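Local coordinates for protein DNMT2 (Spodoptera frugiperda, PDB 4H0N) that probably methylates cytosine 38 in the anticodon loop of aspartate tRNA, and cytosine C5 in DNA, using S-adenosylmethionine as methyl donor, at residues A[231-236]-A[288-293]. The protein carries 3 engineered substitutions. Sequence-based numbering, arbitrary orientation.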
loop_
_atom_site.group_PDB
_atom_site.type_symbol
_atom_site.label_atom_id
_atom_site.label_comp_id
_atom_site.label_asym_id
_atom_site.label_seq_id
_atom_site.Cartn_x
_atom_site.Cartn_y
_atom_site.Cartn_z
ATOM N N CYS A 231 3.108 -11.873 -6.417
ATOM C CA CYS A 231 4.018 -10.737 -6.483
ATOM C C CYS A 231 3.340 -9.434 -6.083
ATOM O O CYS A 231 2.117 -9.334 -6.071
ATOM C CB CYS A 231 4.640 -10.613 -7.873
ATOM S SG CYS A 231 5.962 -11.804 -8.188
ATOM N N CYS A 232 4.159 -8.443 -5.752
ATOM C CA CYS A 232 3.684 -7.113 -5.371
ATOM C C CYS A 232 3.044 -6.356 -6.539
ATOM O O CYS A 232 3.672 -6.147 -7.580
ATOM C CB CYS A 232 4.846 -6.291 -4.811
ATOM S SG CYS A 232 4.369 -4.704 -4.099
ATOM N N PHE A 233 1.793 -5.946 -6.363
ATOM C CA PHE A 233 1.133 -5.114 -7.354
ATOM C C PHE A 233 1.657 -3.676 -7.287
ATOM O O PHE A 233 1.822 -3.110 -6.200
ATOM C CB PHE A 233 -0.384 -5.133 -7.154
ATOM C CG PHE A 233 -0.985 -6.510 -7.190
ATOM C CD1 PHE A 233 -1.072 -7.212 -8.377
ATOM C CD2 PHE A 233 -1.476 -7.094 -6.037
ATOM C CE1 PHE A 233 -1.624 -8.478 -8.408
ATOM C CE2 PHE A 233 -2.030 -8.359 -6.065
ATOM C CZ PHE A 233 -2.102 -9.051 -7.248
ATOM N N THR A 234 1.931 -3.090 -8.450
ATOM C CA THR A 234 2.352 -1.690 -8.512
ATOM C C THR A 234 1.310 -0.865 -9.251
ATOM O O THR A 234 0.248 -1.373 -9.605
ATOM C CB THR A 234 3.716 -1.524 -9.214
ATOM O OG1 THR A 234 3.584 -1.813 -10.614
ATOM C CG2 THR A 234 4.757 -2.444 -8.591
ATOM N N LYS A 235 1.612 0.407 -9.480
ATOM C CA LYS A 235 0.727 1.258 -10.264
ATOM C C LYS A 235 0.842 0.937 -11.750
ATOM O O LYS A 235 -0.033 1.287 -12.543
ATOM C CB LYS A 235 1.030 2.737 -10.018
ATOM C CG LYS A 235 2.490 3.038 -9.731
ATOM C CD LYS A 235 2.923 4.322 -10.415
ATOM C CE LYS A 235 3.969 5.071 -9.606
ATOM N NZ LYS A 235 3.422 6.344 -9.059
ATOM N N ALA A 236 1.924 0.257 -12.119
ATOM C CA ALA A 236 2.184 -0.060 -13.518
ATOM C C ALA A 236 1.634 -1.427 -13.913
ATOM O O ALA A 236 1.927 -1.928 -14.999
ATOM C CB ALA A 236 3.677 0.017 -13.807
ATOM N N LYS A 288 -11.285 -5.744 -7.844
ATOM C CA LYS A 288 -11.981 -6.337 -6.709
ATOM C C LYS A 288 -11.100 -7.368 -6.008
ATOM O O LYS A 288 -10.977 -7.369 -4.782
ATOM C CB LYS A 288 -13.272 -6.990 -7.202
ATOM C CG LYS A 288 -14.192 -7.516 -6.122
ATOM C CD LYS A 288 -15.462 -8.073 -6.749
ATOM C CE LYS A 288 -16.405 -8.646 -5.708
ATOM N NZ LYS A 288 -17.617 -9.237 -6.341
ATOM N N GLU A 289 -10.486 -8.241 -6.800
ATOM C CA GLU A 289 -9.603 -9.270 -6.268
ATOM C C GLU A 289 -8.378 -8.666 -5.595
ATOM O O GLU A 289 -7.978 -9.093 -4.517
ATOM C CB GLU A 289 -9.193 -10.246 -7.373
ATOM C CG GLU A 289 -10.279 -11.259 -7.722
ATOM C CD GLU A 289 -10.119 -11.864 -9.114
ATOM O OE1 GLU A 289 -9.371 -11.300 -9.948
ATOM O OE2 GLU A 289 -10.754 -12.911 -9.372
ATOM N N VAL A 290 -7.788 -7.662 -6.231
ATOM C CA VAL A 290 -6.639 -6.979 -5.653
ATOM C C VAL A 290 -7.023 -6.314 -4.328
ATOM O O VAL A 290 -6.233 -6.291 -3.386
ATOM C CB VAL A 290 -6.066 -5.944 -6.635
ATOM C CG1 VAL A 290 -4.873 -5.214 -6.021
ATOM C CG2 VAL A 290 -5.683 -6.622 -7.944
ATOM N N LEU A 291 -8.246 -5.794 -4.256
ATOM C CA LEU A 291 -8.766 -5.214 -3.019
ATOM C C LEU A 291 -8.867 -6.248 -1.896
ATOM O O LEU A 291 -8.528 -5.960 -0.747
ATOM C CB LEU A 291 -10.123 -4.538 -3.260
ATOM C CG LEU A 291 -10.091 -3.077 -3.736
ATOM C CD1 LEU A 291 -11.435 -2.647 -4.300
ATOM C CD2 LEU A 291 -9.681 -2.150 -2.601
ATOM N N MET A 292 -9.329 -7.449 -2.239
ATOM C CA MET A 292 -9.415 -8.558 -1.286
ATOM C C MET A 292 -8.030 -9.059 -0.908
ATOM O O MET A 292 -7.777 -9.400 0.247
ATOM C CB MET A 292 -10.220 -9.716 -1.871
ATOM C CG MET A 292 -11.705 -9.466 -2.002
ATOM S SD MET A 292 -12.469 -9.065 -0.425
ATOM C CE MET A 292 -13.222 -7.486 -0.827
ATOM N N ILE A 293 -7.144 -9.114 -1.895
ATOM C CA ILE A 293 -5.747 -9.460 -1.667
ATOM C C ILE A 293 -5.065 -8.468 -0.719
ATOM O O ILE A 293 -4.277 -8.866 0.139
ATOM C CB ILE A 293 -4.969 -9.544 -2.999
ATOM C CG1 ILE A 293 -5.390 -10.795 -3.768
ATOM C CG2 ILE A 293 -3.465 -9.569 -2.756
ATOM C CD1 ILE A 293 -4.939 -10.812 -5.219
#
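Helix 287-293 of the C5-methyltransferase fold receives Phe233, from the loop between strands 222-223 and 247-248, against the side chains of Val290 and Ile293. All three residues are buried, the atoms that meet are all carbon, and no hydrogen bond joins the segments. Phe233 CD2 lies 3.9 Å from Val290 CG1, while Val290 CG2 sits over one ring face. Cys231 O occupies the opposite face, 4.1 Å above the plane of the Phe233 ring and over its centre. Ile293 approaches differently: its CG2 lies at the edge, in the ring plane, 3.8 Å from Phe233 CE2, and its CD1 reaches CE2 and CZ. The first side-chain bond of Phe233 points at the helix; with CG anti to the carbonyl carbon (chi1 -57°) the ring lies between Cys231 O and Val290 CG2. Val290 and Ile293, three residues apart, lie on the helix side that meets the ring. In this class I-like SAM-dependent methyltransferase, the helix turns Val290 onto Leu315 of helix 308-316, whose following loop carries Ser318, a probable cofactor-site residue. The Val290 side chain is about 11 Å from the bound S-adenosylhomocysteine, too far to touch it. Cutting Phe233 back to an alanine would probably open a gap beside Val290 CG1 and Ile293 CG2 and leave Tyr237 without its edge-to-face partner. Next to Phe233, Thr234 OG1 accepts from Ala236 N at 3.1 Å, an ST turn.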